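Local coordinates for protein fumarylacetoacetate hydrolase (Burkholderia xenovorans, PDB 5TI1) that probably hydrolyses fumarylacetoacetate to fumarate and acetoacetate, the last step of phenylalanine and tyrosine breakdown, using a bound divalent metal such as magnesium, at residues 155-159 / 348-352; 223-227 / 387-391; 257-263 / 279-285; 327-333 / 414-420; 337-341 / 400-404. All coordinates share one frame; numbering follows the deposited sequence.

How the contacts relate
Contacts 1, 2 and 3 are buried, whereas contacts 4 and 5 reach the surface. Contacts 2 and 3 use neighbouring strands of one sheet, 223-233 and 252-263, and both supply ligands to the magnesium ion. A salt bridge from Lys-280 to Glu-226 joins them. The 337-341 side of contact 5 adds to the sheet of contact 4, while 400-401 lies in a small separate one. Apolar residues of contact 4 pack on Ile-225 and Leu-227. Ile-341 and Leu-400 of contact 5 pack on Leu-389. Contact 1 joins two helix starts and meets contact 2 lightly, Glu-159 against Glu-391. Metal ligands and buried charges mark contacts 2 and 3, strand pairing contact 4, and exposed glutamates contact 5.

Contact 1: 155-159 / 348-352; sequences YSSKE and HMYWT
The Trp-351 indole has CB of Ser-156 at its edge, in the ring plane, with Trp-351 CD1 4.0 Å from that CB. On one indole face lies CD1 of Tyr-350, 3.7 Å above the plane and offset toward the rim. The Tyr-350 ring receives Trp-351 CE2 at its own edge. Trp-179 meets the Trp-351 ring edge-to-face and also touches the Tyr-350 ring. The extended Lys-158 chain passes the Tyr-350 ring obliquely, its CD 3.8 Å from Tyr-350 CD2. Tyr-350 OH is hydrogen-bonded to the backbone of Asp-307.

Tyr-350 N donates to Ser-156 O at 3.0 Å. Met-349 bends at chi2 and chi3 (-53° and -101°). This curls its SD to 3.5 Å from Ser-157 CB and lays CE against the 156-157 peptide. A water accepts from Lys-158 N and also bridges Glu-159 OE1 and His-348 O.

Ser-157 is the N-cap of helix 158-168, and its OG is hydrogen-bonded to the N of His-160, the predicted proton acceptor. Ser-156 OG is hydrogen-bonded to Gln-356 in helix 353-362, whose own N-cap is Thr-352. The contact thus sets the start of helix 158-168 against the loop that leads from strand 339-345 into helix 353-362.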
# COMPACT_ATOMS: atom_id res chain seq x y z
N TYR B 155 10.51 -12.45 -0.19
CA TYR B 155 11.50 -12.98 0.73
C TYR B 155 12.12 -14.22 0.09
O TYR B 155 12.29 -15.24 0.76
CB TYR B 155 10.83 -13.32 2.06
CG TYR B 155 11.75 -13.52 3.24
CD1 TYR B 155 12.35 -12.43 3.87
CD2 TYR B 155 11.98 -14.78 3.76
CE1 TYR B 155 13.16 -12.61 4.97
CE2 TYR B 155 12.80 -14.97 4.85
CZ TYR B 155 13.39 -13.88 5.45
OH TYR B 155 14.21 -14.07 6.54
N SER B 156 12.42 -14.14 -1.20
CA SER B 156 12.49 -15.34 -2.03
C SER B 156 13.92 -15.81 -2.27
O SER B 156 14.15 -16.54 -3.24
CB SER B 156 11.78 -15.11 -3.36
OG SER B 156 10.38 -14.89 -3.19
N SER B 157 14.87 -15.42 -1.43
CA SER B 157 16.24 -15.93 -1.50
C SER B 157 16.43 -17.04 -0.47
O SER B 157 16.32 -16.79 0.74
CB SER B 157 17.26 -14.82 -1.28
OG SER B 157 18.58 -15.34 -1.14
N LYS B 158 16.72 -18.25 -0.95
CA LYS B 158 16.96 -19.36 -0.03
C LYS B 158 18.19 -19.09 0.84
O LYS B 158 18.17 -19.38 2.04
CB LYS B 158 17.12 -20.68 -0.79
CG LYS B 158 17.12 -21.89 0.12
CD LYS B 158 17.06 -23.19 -0.67
CE LYS B 158 16.95 -24.40 0.25
NZ LYS B 158 16.75 -25.68 -0.49
N GLU B 159 19.25 -18.55 0.25
CA GLU B 159 20.47 -18.26 1.02
C GLU B 159 20.21 -17.21 2.09
O GLU B 159 20.75 -17.29 3.20
CB GLU B 159 21.58 -17.80 0.07
CG GLU B 159 22.04 -18.84 -0.97
CD GLU B 159 21.15 -18.87 -2.21
OE1 GLU B 159 20.02 -18.32 -2.17
OE2 GLU B 159 21.59 -19.43 -3.24
N HIS B 348 20.00 -16.26 -8.54
CA HIS B 348 20.00 -17.23 -7.44
C HIS B 348 18.67 -17.33 -6.70
O HIS B 348 18.53 -18.21 -5.84
CB HIS B 348 21.10 -16.88 -6.44
CG HIS B 348 22.47 -16.89 -7.04
ND1 HIS B 348 22.94 -17.95 -7.77
CD2 HIS B 348 23.45 -15.96 -7.03
CE1 HIS B 348 24.17 -17.69 -8.18
NE2 HIS B 348 24.51 -16.48 -7.74
N MET B 349 17.71 -16.46 -6.99
CA MET B 349 16.45 -16.49 -6.25
C MET B 349 15.71 -17.82 -6.45
O MET B 349 15.64 -18.36 -7.56
CB MET B 349 15.58 -15.32 -6.68
CG MET B 349 16.19 -13.96 -6.35
SD MET B 349 16.67 -13.75 -4.60
CE MET B 349 15.28 -12.79 -3.99
N TYR B 350 15.16 -18.34 -5.35
CA TYR B 350 14.45 -19.61 -5.35
C TYR B 350 13.06 -19.49 -5.99
O TYR B 350 12.59 -20.43 -6.62
CB TYR B 350 14.34 -20.12 -3.92
CG TYR B 350 13.90 -21.56 -3.75
CD1 TYR B 350 12.56 -21.89 -3.62
CD2 TYR B 350 14.84 -22.58 -3.69
CE1 TYR B 350 12.16 -23.21 -3.45
CE2 TYR B 350 14.45 -23.90 -3.52
CZ TYR B 350 13.11 -24.21 -3.40
OH TYR B 350 12.72 -25.53 -3.23
N TRP B 351 12.39 -18.36 -5.80
CA TRP B 351 11.07 -18.12 -6.39
C TRP B 351 11.20 -17.05 -7.46
O TRP B 351 11.79 -16.00 -7.23
CB TRP B 351 10.05 -17.69 -5.33
CG TRP B 351 9.76 -18.71 -4.26
CD1 TRP B 351 10.24 -18.73 -2.98
CD2 TRP B 351 8.89 -19.86 -4.38
NE1 TRP B 351 9.73 -19.82 -2.30
CE2 TRP B 351 8.91 -20.53 -3.14
CE3 TRP B 351 8.11 -20.39 -5.42
CZ2 TRP B 351 8.17 -21.70 -2.90
CZ3 TRP B 351 7.38 -21.55 -5.18
CH2 TRP B 351 7.41 -22.19 -3.93
N THR B 352 10.64 -17.32 -8.64
CA THR B 352 10.73 -16.35 -9.73
C THR B 352 9.67 -15.26 -9.58
O THR B 352 8.74 -15.36 -8.77
CB THR B 352 10.54 -17.04 -11.07
OG1 THR B 352 9.20 -17.55 -11.15
CG2 THR B 352 11.54 -18.18 -11.20
O HOH W 1 17.47 -18.99 -3.47
O HOH W 2 13.72 -25.52 -0.42
O HOH W 3 20.20 -20.11 -5.35

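Contact 2: 223-227 / 387-391; sequences LDIEL and GSLLE. With MG (magnesium ion), chain K.
Segments 223-227 and 387-391 run in nearly opposite directions, 162° apart, and Leu-227 N donates to Gly-387 O at 2.9 Å in an almost straight bond. Ser-388 is the N-cap of helix 389-392, and Asp-224 accepts from the first N-H groups of that helix. Asp-224 comes from strand 223-233 of the mixed sheet that carries the metal site.

The Asp-224 carboxylate spreads its two oxygens over two successive helix N-H groups. OD1 takes Leu-389 N at 2.9 Å through its syn lone pair. OD2 takes Leu-390 N at 2.8 Å, also on the syn side but 34° out of the carboxylate plane. With chi1 at -160°, the carboxylate swings out from the strand to the helix start. Arg-264 forms a salt bridge with OD2, so this buried charge has a second partner. The amino end of the helix would probably stabilise it further.

Ser-388 OG accepts from Glu-391 N and donates to Glu-391 OE2, on the anti lone pair of that oxygen. Next to the carboxylate, Ile-225 and Leu-389 meet at a slant, with CG1 of Ile-225 4.0 Å from CD2 of Leu-389.

The Glu-226 side chain leaves the strand on the side away from 387-391. Arg-264 forms a salt bridge with its OE1 as well, and so links Glu-226 to Asp-224. Asp-153, Glu-228 and Asp-260 supply the other protein ligands of the magnesium site. Glu-226 OE2 binds the magnesium ion at 2.2 Å.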
# COMPACT_ATOMS: atom_id res chain seq x y z
N LEU B 223 20.87 -0.23 11.53
CA LEU B 223 20.36 0.21 10.25
C LEU B 223 21.04 -0.56 9.13
O LEU B 223 22.28 -0.63 9.06
CB LEU B 223 20.60 1.71 10.09
CG LEU B 223 20.06 2.36 8.83
CD1 LEU B 223 18.51 2.22 8.78
CD2 LEU B 223 20.52 3.80 8.78
N ASP B 224 20.24 -1.15 8.24
CA ASP B 224 20.78 -2.08 7.27
C ASP B 224 20.15 -1.81 5.91
O ASP B 224 19.09 -1.18 5.80
CB ASP B 224 20.54 -3.54 7.71
CG ASP B 224 21.47 -4.53 7.03
OD1 ASP B 224 22.27 -4.11 6.17
OD2 ASP B 224 21.39 -5.74 7.35
N ILE B 225 20.83 -2.28 4.86
CA ILE B 225 20.27 -2.33 3.52
C ILE B 225 19.54 -3.65 3.34
O ILE B 225 19.72 -4.59 4.13
CB ILE B 225 21.34 -2.20 2.43
CG1 ILE B 225 22.14 -3.51 2.35
CG2 ILE B 225 22.23 -1.00 2.68
CD1 ILE B 225 23.16 -3.55 1.25
N GLU B 226 18.75 -3.75 2.28
CA GLU B 226 18.35 -5.03 1.72
C GLU B 226 18.47 -4.90 0.22
O GLU B 226 17.69 -4.17 -0.41
CB GLU B 226 16.93 -5.44 2.14
CG GLU B 226 16.81 -5.67 3.64
CD GLU B 226 15.71 -6.64 4.02
OE1 GLU B 226 15.86 -7.35 5.04
OE2 GLU B 226 14.71 -6.71 3.29
N LEU B 227 19.49 -5.56 -0.34
CA LEU B 227 19.72 -5.56 -1.78
C LEU B 227 18.63 -6.38 -2.45
O LEU B 227 18.48 -7.57 -2.16
CB LEU B 227 21.09 -6.14 -2.11
CG LEU B 227 21.27 -6.59 -3.56
CD1 LEU B 227 21.31 -5.40 -4.49
CD2 LEU B 227 22.54 -7.40 -3.71
N GLY B 387 23.18 -10.16 0.63
CA GLY B 387 22.50 -8.92 0.32
C GLY B 387 22.21 -8.00 1.48
O GLY B 387 21.42 -7.06 1.31
N SER B 388 22.82 -8.22 2.65
CA SER B 388 22.60 -7.33 3.78
C SER B 388 23.83 -7.34 4.68
O SER B 388 24.54 -8.34 4.76
CB SER B 388 21.37 -7.76 4.59
OG SER B 388 21.60 -9.00 5.24
N LEU B 389 24.06 -6.21 5.36
CA LEU B 389 25.12 -6.18 6.36
C LEU B 389 24.85 -7.17 7.48
O LEU B 389 25.79 -7.73 8.05
CB LEU B 389 25.30 -4.77 6.94
CG LEU B 389 26.03 -3.71 6.12
CD1 LEU B 389 27.39 -4.22 5.69
CD2 LEU B 389 25.23 -3.28 4.91
N LEU B 390 23.56 -7.41 7.79
CA LEU B 390 23.21 -8.44 8.77
C LEU B 390 23.85 -9.78 8.41
O LEU B 390 24.42 -10.46 9.26
CB LEU B 390 21.69 -8.56 8.88
CG LEU B 390 21.20 -9.74 9.72
CD1 LEU B 390 21.54 -9.53 11.19
CD2 LEU B 390 19.70 -10.00 9.51
N GLU B 391 23.78 -10.17 7.13
CA GLU B 391 24.42 -11.41 6.71
C GLU B 391 25.93 -11.23 6.56
O GLU B 391 26.71 -12.05 7.04
CB GLU B 391 23.82 -11.91 5.40
CG GLU B 391 22.32 -12.15 5.44
CD GLU B 391 21.74 -12.18 4.06
OE1 GLU B 391 21.68 -13.27 3.46
OE2 GLU B 391 21.36 -11.11 3.55
MG MG K . 12.95 -6.60 2.02

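Contact 3: 257-263 / 279-285; sequences LLNDWSA and AKTFATT. With NA (sodium ion), chain L; MG (magnesium ion), chain K.
Asp-260 and the 279-285 segment share a sodium ion, while the same carboxylate also binds magnesium. Asp-260 OD1 lies 2.4 Å from the sodium, and Asp-260 OD2 lies 2.4 Å from the magnesium. The carbonyl oxygens of Trp-261, Lys-280 and Ala-283 also bind the sodium. Thr-284 OG1 joins these ligands at a longer 2.9 Å from the sodium.

Lys-280 bends at chi2 and chi3 and reaches back to the carboxylate. Its NZ makes a salt bridge to Asp-260 OD2 at 3.0 Å, coming from above the carboxylate plane. NZ also donates to Ser-262 OG at 2.8 Å and pairs with Glu-226, a second magnesium ligand. The Ser-262 hydroxyl in turn donates to Asp-260 O.

The two segments form an antiparallel beta bridge, Asn-259 with Thr-285, a hydrogen-bonded pair. Beyond it the chain makes an inverse gamma turn centred on Asp-260, and the segments bow apart around the sodium. They meet again where Ala-263 N bonds to Ala-279 O.

Trp-261 NE1 donates to Thr-285 OG1 at 2.7 Å, nearly straight (176°) and in the ring plane. Ala-283 O lies at the same ring's edge. Asn-259 ND2 lies over one face toward the rim, while its OD1 accepts from Glu-226 N. Phe-282 brings CZ to 3.6 Å from Trp-261 CB.

Several acidic groups gather round the magnesium. Two metal ions and a lysine hold the Asp-260 carboxylate and restrict its rotation. They probably offset much of the local negative charge.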
# COMPACT_ATOMS: atom_id res chain seq x y z
N LEU B 257 16.34 -1.46 -9.52
CA LEU B 257 17.03 -1.83 -8.29
C LEU B 257 16.27 -1.27 -7.10
O LEU B 257 15.65 -0.21 -7.19
CB LEU B 257 18.46 -1.31 -8.29
CG LEU B 257 19.33 -1.73 -9.48
CD1 LEU B 257 20.67 -1.02 -9.46
CD2 LEU B 257 19.53 -3.23 -9.49
N LEU B 258 16.32 -1.98 -5.97
CA LEU B 258 15.48 -1.65 -4.82
C LEU B 258 16.27 -1.92 -3.54
O LEU B 258 16.72 -3.05 -3.31
CB LEU B 258 14.18 -2.47 -4.84
CG LEU B 258 13.06 -2.10 -3.85
CD1 LEU B 258 11.67 -2.58 -4.37
CD2 LEU B 258 13.31 -2.65 -2.47
N ASN B 259 16.44 -0.88 -2.72
CA ASN B 259 17.07 -1.00 -1.42
C ASN B 259 15.98 -0.83 -0.36
O ASN B 259 15.51 0.29 -0.12
CB ASN B 259 18.18 0.03 -1.23
CG ASN B 259 18.90 -0.12 0.10
OD1 ASN B 259 18.55 -1.00 0.91
ND2 ASN B 259 19.94 0.71 0.33
N ASP B 260 15.59 -1.93 0.27
CA ASP B 260 14.57 -1.92 1.31
C ASP B 260 15.26 -1.67 2.65
O ASP B 260 15.54 -2.59 3.42
CB ASP B 260 13.79 -3.23 1.31
CG ASP B 260 12.77 -3.30 2.44
OD1 ASP B 260 12.33 -2.23 2.93
OD2 ASP B 260 12.42 -4.44 2.85
N TRP B 261 15.54 -0.39 2.93
CA TRP B 261 16.18 -0.00 4.18
C TRP B 261 15.46 -0.61 5.37
O TRP B 261 14.23 -0.56 5.46
CB TRP B 261 16.21 1.52 4.32
CG TRP B 261 16.81 2.26 3.16
CD1 TRP B 261 16.14 2.82 2.10
CD2 TRP B 261 18.20 2.55 2.95
NE1 TRP B 261 17.03 3.43 1.24
CE2 TRP B 261 18.30 3.28 1.74
CE3 TRP B 261 19.37 2.27 3.66
CZ2 TRP B 261 19.52 3.75 1.24
CZ3 TRP B 261 20.58 2.72 3.15
CH2 TRP B 261 20.65 3.46 1.96
N SER B 262 16.23 -1.19 6.29
CA SER B 262 15.68 -1.93 7.42
C SER B 262 16.33 -1.45 8.71
O SER B 262 17.55 -1.33 8.79
CB SER B 262 15.92 -3.43 7.25
OG SER B 262 15.12 -3.94 6.20
N ALA B 263 15.50 -1.21 9.73
CA ALA B 263 15.95 -0.95 11.10
C ALA B 263 15.72 -2.23 11.89
O ALA B 263 14.61 -2.47 12.38
CB ALA B 263 15.21 0.24 11.70
N ALA B 279 9.95 -0.69 11.09
CA ALA B 279 11.33 -0.99 10.74
C ALA B 279 11.58 -0.96 9.24
O ALA B 279 12.74 -0.95 8.83
CB ALA B 279 11.71 -2.37 11.26
N LYS B 280 10.52 -0.97 8.42
CA LYS B 280 10.64 -1.02 6.97
C LYS B 280 10.15 0.23 6.26
O LYS B 280 10.66 0.56 5.19
CB LYS B 280 9.86 -2.20 6.40
CG LYS B 280 10.31 -3.54 6.92
CD LYS B 280 11.64 -3.91 6.33
CE LYS B 280 11.77 -5.40 6.15
NZ LYS B 280 13.07 -5.71 5.50
N THR B 281 9.14 0.89 6.81
CA THR B 281 8.38 1.88 6.07
C THR B 281 8.98 3.27 6.13
O THR B 281 8.41 4.19 5.53
CB THR B 281 6.95 1.94 6.60
OG1 THR B 281 6.98 2.41 7.95
CG2 THR B 281 6.29 0.56 6.52
N PHE B 282 10.10 3.47 6.84
CA PHE B 282 10.67 4.82 6.91
C PHE B 282 11.34 5.23 5.60
O PHE B 282 11.52 6.43 5.36
CB PHE B 282 11.67 4.91 8.08
CG PHE B 282 12.87 4.02 7.94
CD1 PHE B 282 12.86 2.73 8.44
CD2 PHE B 282 14.02 4.49 7.32
CE1 PHE B 282 13.97 1.91 8.31
CE2 PHE B 282 15.14 3.68 7.19
CZ PHE B 282 15.11 2.39 7.68
N ALA B 283 11.70 4.27 4.74
CA ALA B 283 12.35 4.56 3.47
C ALA B 283 12.56 3.29 2.66
O ALA B 283 12.98 2.26 3.20
CB ALA B 283 13.71 5.23 3.67
N THR B 284 12.26 3.35 1.36
CA THR B 284 12.65 2.33 0.41
C THR B 284 13.10 3.07 -0.84
O THR B 284 12.39 3.97 -1.30
CB THR B 284 11.49 1.37 0.10
OG1 THR B 284 11.09 0.69 1.30
CG2 THR B 284 11.92 0.34 -0.93
N THR B 285 14.29 2.75 -1.35
CA THR B 285 14.85 3.48 -2.48
C THR B 285 14.82 2.60 -3.73
O THR B 285 15.13 1.41 -3.67
CB THR B 285 16.29 3.94 -2.18
OG1 THR B 285 16.30 4.74 -1.00
CG2 THR B 285 16.86 4.76 -3.33
NA NA L . 12.48 -0.01 3.72
MG MG K . 12.95 -6.60 2.02

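Contact 4: 327-333 / 414-420; sequences EVTLRPQ and GDELTLA
Arg-331 starts with CG anti to the backbone N (chi1 -178°) and then turns at chi3 (60°), which brings NH2 to 2.8 Å from OE1 of the extended Glu-416. The result is a salt bridge on an antiparallel strand pair, 327-331 with 416-420. Its hydrogen bond is weak, and the guanidinium and carboxylate planes are nearly perpendicular (88°).

Six backbone bonds join Glu-327, Thr-329 and Arg-331 to Ala-420, Thr-418 and Glu-416. The side chains of these six residues share one sheet face. There Thr-329 and Thr-418 lie side by side, with Thr-329 OG1 3.5 Å from Thr-418 CB. A water bonds both hydroxyls and Glu-416 O.

The other face is apolar and buried. Leu-330 lies alongside Leu-417, with their CD1 atoms 3.8 Å apart. Val-328 CG2 meets Leu-419 CD1 at 3.9 Å. This face packs on Ile-225 and Leu-227 of strand 223-233, so it joins the two large mixed sheets.

At the end of the pair, Asp-415 sets OD2 3.6 Å from Leu-330 CD2. That oxygen also has a salt bridge to Arg-408. Beyond the strands, Gln-333 bends at chi2. Its NE2 makes a weak hydrogen bond to Glu-438. The same NE2 donates in the amide plane to a lone pair of Gly-414 O at 3.0 Å.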
# COMPACT_ATOMS: atom_id res chain seq x y z
N GLU B 327 25.79 -5.37 -7.40
CA GLU B 327 26.87 -4.96 -6.52
C GLU B 327 26.37 -3.86 -5.59
O GLU B 327 25.46 -3.11 -5.92
CB GLU B 327 28.10 -4.43 -7.29
CG GLU B 327 28.69 -5.43 -8.27
CD GLU B 327 30.07 -5.02 -8.79
OE1 GLU B 327 30.56 -3.95 -8.38
OE2 GLU B 327 30.65 -5.77 -9.60
N VAL B 328 26.98 -3.77 -4.42
CA VAL B 328 26.68 -2.72 -3.47
C VAL B 328 28.01 -2.13 -3.01
O VAL B 328 28.96 -2.87 -2.74
CB VAL B 328 25.86 -3.23 -2.27
CG1 VAL B 328 25.64 -2.12 -1.23
CG2 VAL B 328 24.50 -3.81 -2.75
N THR B 329 28.09 -0.81 -2.97
CA THR B 329 29.23 -0.14 -2.37
C THR B 329 28.76 0.68 -1.18
O THR B 329 27.60 1.10 -1.09
CB THR B 329 29.97 0.75 -3.39
OG1 THR B 329 29.14 1.85 -3.78
CG2 THR B 329 30.37 -0.06 -4.63
N LEU B 330 29.68 0.86 -0.24
CA LEU B 330 29.45 1.67 0.95
C LEU B 330 30.58 2.68 1.03
O LEU B 330 31.75 2.31 0.93
CB LEU B 330 29.41 0.80 2.22
CG LEU B 330 28.93 1.43 3.54
CD1 LEU B 330 28.41 0.36 4.48
CD2 LEU B 330 30.02 2.25 4.24
N ARG B 331 30.24 3.95 1.18
CA ARG B 331 31.27 4.98 1.30
C ARG B 331 31.08 5.77 2.58
O ARG B 331 30.08 6.49 2.72
CB ARG B 331 31.26 5.92 0.09
CG ARG B 331 32.36 6.97 0.18
CD ARG B 331 32.65 7.62 -1.16
NE ARG B 331 31.47 8.28 -1.70
CZ ARG B 331 30.99 9.44 -1.25
NH1 ARG B 331 31.59 10.06 -0.24
NH2 ARG B 331 29.91 9.97 -1.81
N PRO B 332 31.98 5.62 3.55
CA PRO B 332 31.96 6.48 4.74
C PRO B 332 32.04 7.94 4.34
O PRO B 332 32.61 8.30 3.30
CB PRO B 332 33.22 6.06 5.51
CG PRO B 332 33.51 4.65 5.02
CD PRO B 332 33.06 4.61 3.59
N GLN B 333 31.49 8.80 5.21
CA GLN B 333 31.43 10.23 4.93
C GLN B 333 32.81 10.83 4.68
O GLN B 333 32.94 11.74 3.84
CB GLN B 333 30.73 10.97 6.09
CG GLN B 333 30.62 12.50 5.93
CD GLN B 333 29.74 12.94 4.76
OE1 GLN B 333 29.86 14.06 4.27
NE2 GLN B 333 28.86 12.05 4.31
N GLY B 414 26.12 9.31 7.78
CA GLY B 414 26.97 9.81 6.72
C GLY B 414 27.46 8.77 5.73
O GLY B 414 28.11 9.15 4.74
N ASP B 415 27.22 7.48 5.97
CA ASP B 415 27.51 6.45 4.97
C ASP B 415 26.57 6.59 3.78
O ASP B 415 25.36 6.76 3.94
CB ASP B 415 27.33 5.05 5.55
CG ASP B 415 28.37 4.66 6.57
OD1 ASP B 415 29.33 5.44 6.82
OD2 ASP B 415 28.23 3.54 7.12
N GLU B 416 27.12 6.47 2.57
CA GLU B 416 26.32 6.40 1.36
C GLU B 416 26.32 4.96 0.85
O GLU B 416 27.39 4.37 0.67
CB GLU B 416 26.83 7.36 0.28
CG GLU B 416 26.01 7.32 -1.02
CD GLU B 416 26.45 8.35 -2.06
OE1 GLU B 416 27.65 8.36 -2.43
OE2 GLU B 416 25.59 9.14 -2.51
N LEU B 417 25.14 4.41 0.62
CA LEU B 417 24.98 3.04 0.15
C LEU B 417 24.49 3.08 -1.29
O LEU B 417 23.47 3.71 -1.58
CB LEU B 417 24.00 2.26 1.04
CG LEU B 417 24.57 1.65 2.33
CD1 LEU B 417 25.48 0.47 2.00
CD2 LEU B 417 25.28 2.66 3.23
N THR B 418 25.23 2.42 -2.19
CA THR B 418 24.91 2.46 -3.62
C THR B 418 24.75 1.06 -4.18
O THR B 418 25.71 0.28 -4.21
CB THR B 418 25.99 3.22 -4.39
OG1 THR B 418 26.19 4.52 -3.82
CG2 THR B 418 25.56 3.38 -5.84
N LEU B 419 23.55 0.76 -4.66
CA LEU B 419 23.28 -0.47 -5.41
C LEU B 419 23.51 -0.22 -6.89
O LEU B 419 23.14 0.84 -7.42
CB LEU B 419 21.84 -0.93 -5.21
CG LEU B 419 21.42 -1.79 -4.02
CD1 LEU B 419 21.72 -1.11 -2.74
CD2 LEU B 419 19.92 -2.13 -4.10
N ALA B 420 24.10 -1.20 -7.57
CA ALA B 420 24.33 -1.12 -9.01
C ALA B 420 24.09 -2.49 -9.62
O ALA B 420 24.23 -3.52 -8.95
CB ALA B 420 25.75 -0.65 -9.33
O HOH W 4 28.27 3.99 -1.98
O HOH W 5 29.58 9.22 2.08
O HOH W 6 29.90 7.87 7.54

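Contact 5: 337-341 / 400-404; sequences EASTI and LELRE
Ile-341 meets two leucines in two different ways. Leu-400 crosses it at about a right angle, and the CD2 tip of Leu-400 presses on the branch point, 3.6 Å from Ile-341 CB. Leu-402 instead lies alongside Ile-341 and points the same way, with Leu-402 CD2 3.7 Å from Ile-341 CG2. Ile-341 CG1 sits between the backbone N and the carbonyl carbon (chi1 63°). CG2, anti to the carbonyl carbon, meets both leucines.

Ser-339 faces the turn at Arg-403 and Glu-404. Its OG accepts from Glu-404 N at 2.9 Å, in a fairly straight bond (159°). This is the direct hydrogen bond between the segments, and it runs from backbone to side chain. CG of Glu-404 folds close to the same oxygen, 3.3 Å from Ser-339 OG. Leu-402 CB approaches that hydroxyl from further off.

The aliphatic part of Glu-404 then passes Glu-337, with Glu-404 CG 3.9 Å from Glu-337 CB. The carboxylates themselves stay apart, their OE1 atoms 6.6 Å from each other. Both residues are exposed, so solvent probably screens the like charges.

A water links the two backbones. It donates to Thr-340 O at 2.7 Å and accepts from Arg-403 N at 3.0 Å. The segments run roughly antiparallel, but this bridge is water-mediated and not a direct strand pairing.

Strand 339-345 is hydrogen-bonded to strand 321-331, through Leu-330 and Val-328. Strand 400-401 pairs with 407-408, Leu-400 with Arg-408. The 400-404 segment packs beside 339-345, following helix 389-392, whose Leu-389 touches both Ile-341 and Leu-400.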
# COMPACT_ATOMS: atom_id res chain seq x y z
N GLU B 337 36.68 7.38 -1.82
CA GLU B 337 36.21 6.33 -2.71
C GLU B 337 35.34 5.33 -1.95
O GLU B 337 35.58 5.04 -0.77
CB GLU B 337 37.38 5.57 -3.37
CG GLU B 337 38.35 6.45 -4.15
CD GLU B 337 37.72 7.08 -5.39
OE1 GLU B 337 36.69 6.56 -5.87
OE2 GLU B 337 38.27 8.09 -5.88
N ALA B 338 34.34 4.80 -2.64
CA ALA B 338 33.46 3.80 -2.06
C ALA B 338 34.13 2.44 -2.09
O ALA B 338 35.00 2.17 -2.93
CB ALA B 338 32.12 3.74 -2.80
N SER B 339 33.74 1.58 -1.16
CA SER B 339 34.26 0.22 -1.08
C SER B 339 33.13 -0.76 -1.38
O SER B 339 32.03 -0.64 -0.83
CB SER B 339 34.86 -0.06 0.30
OG SER B 339 35.87 0.90 0.61
N THR B 340 33.39 -1.72 -2.27
CA THR B 340 32.37 -2.72 -2.56
C THR B 340 32.23 -3.67 -1.38
O THR B 340 33.23 -4.13 -0.82
CB THR B 340 32.72 -3.49 -3.84
OG1 THR B 340 32.81 -2.58 -4.94
CG2 THR B 340 31.64 -4.52 -4.14
N ILE B 341 31.00 -3.94 -0.97
CA ILE B 341 30.75 -4.80 0.18
C ILE B 341 30.06 -6.10 -0.19
O ILE B 341 30.07 -7.04 0.62
CB ILE B 341 29.94 -4.07 1.27
CG1 ILE B 341 28.55 -3.67 0.74
CG2 ILE B 341 30.75 -2.87 1.80
CD1 ILE B 341 27.54 -3.34 1.83
N LEU B 400 32.73 -6.09 8.71
CA LEU B 400 33.28 -5.99 7.37
C LEU B 400 34.43 -4.98 7.34
O LEU B 400 34.28 -3.85 7.83
CB LEU B 400 32.16 -5.57 6.42
CG LEU B 400 32.12 -5.98 4.95
CD1 LEU B 400 32.33 -7.48 4.76
CD2 LEU B 400 30.78 -5.55 4.39
N GLU B 401 35.56 -5.38 6.77
CA GLU B 401 36.71 -4.49 6.60
C GLU B 401 36.60 -3.83 5.23
O GLU B 401 36.65 -4.51 4.20
CB GLU B 401 38.03 -5.25 6.74
N LEU B 402 36.45 -2.50 5.21
CA LEU B 402 36.20 -1.78 3.98
C LEU B 402 37.49 -1.64 3.18
O LEU B 402 38.54 -1.29 3.74
CB LEU B 402 35.61 -0.39 4.26
CG LEU B 402 34.19 -0.30 4.84
CD1 LEU B 402 33.83 1.14 5.15
CD2 LEU B 402 33.17 -0.91 3.88
N ARG B 403 37.41 -1.89 1.87
CA ARG B 403 38.58 -1.89 1.01
C ARG B 403 39.37 -0.58 1.11
O ARG B 403 40.61 -0.60 1.12
CB ARG B 403 38.15 -2.15 -0.44
CG ARG B 403 39.11 -1.66 -1.51
CD ARG B 403 40.26 -2.60 -1.75
NE ARG B 403 40.85 -2.34 -3.06
CZ ARG B 403 41.80 -3.09 -3.62
NH1 ARG B 403 42.28 -4.15 -2.99
NH2 ARG B 403 42.26 -2.76 -4.82
N GLU B 404 38.68 0.55 1.18
CA GLU B 404 39.36 1.85 1.29
C GLU B 404 39.68 2.24 2.73
O GLU B 404 40.30 3.28 2.94
CB GLU B 404 38.50 2.94 0.64
CG GLU B 404 38.24 2.69 -0.84
CD GLU B 404 39.52 2.60 -1.64
OE1 GLU B 404 40.40 3.46 -1.44
OE2 GLU B 404 39.65 1.65 -2.45
O HOH W 7 35.19 -3.64 1.01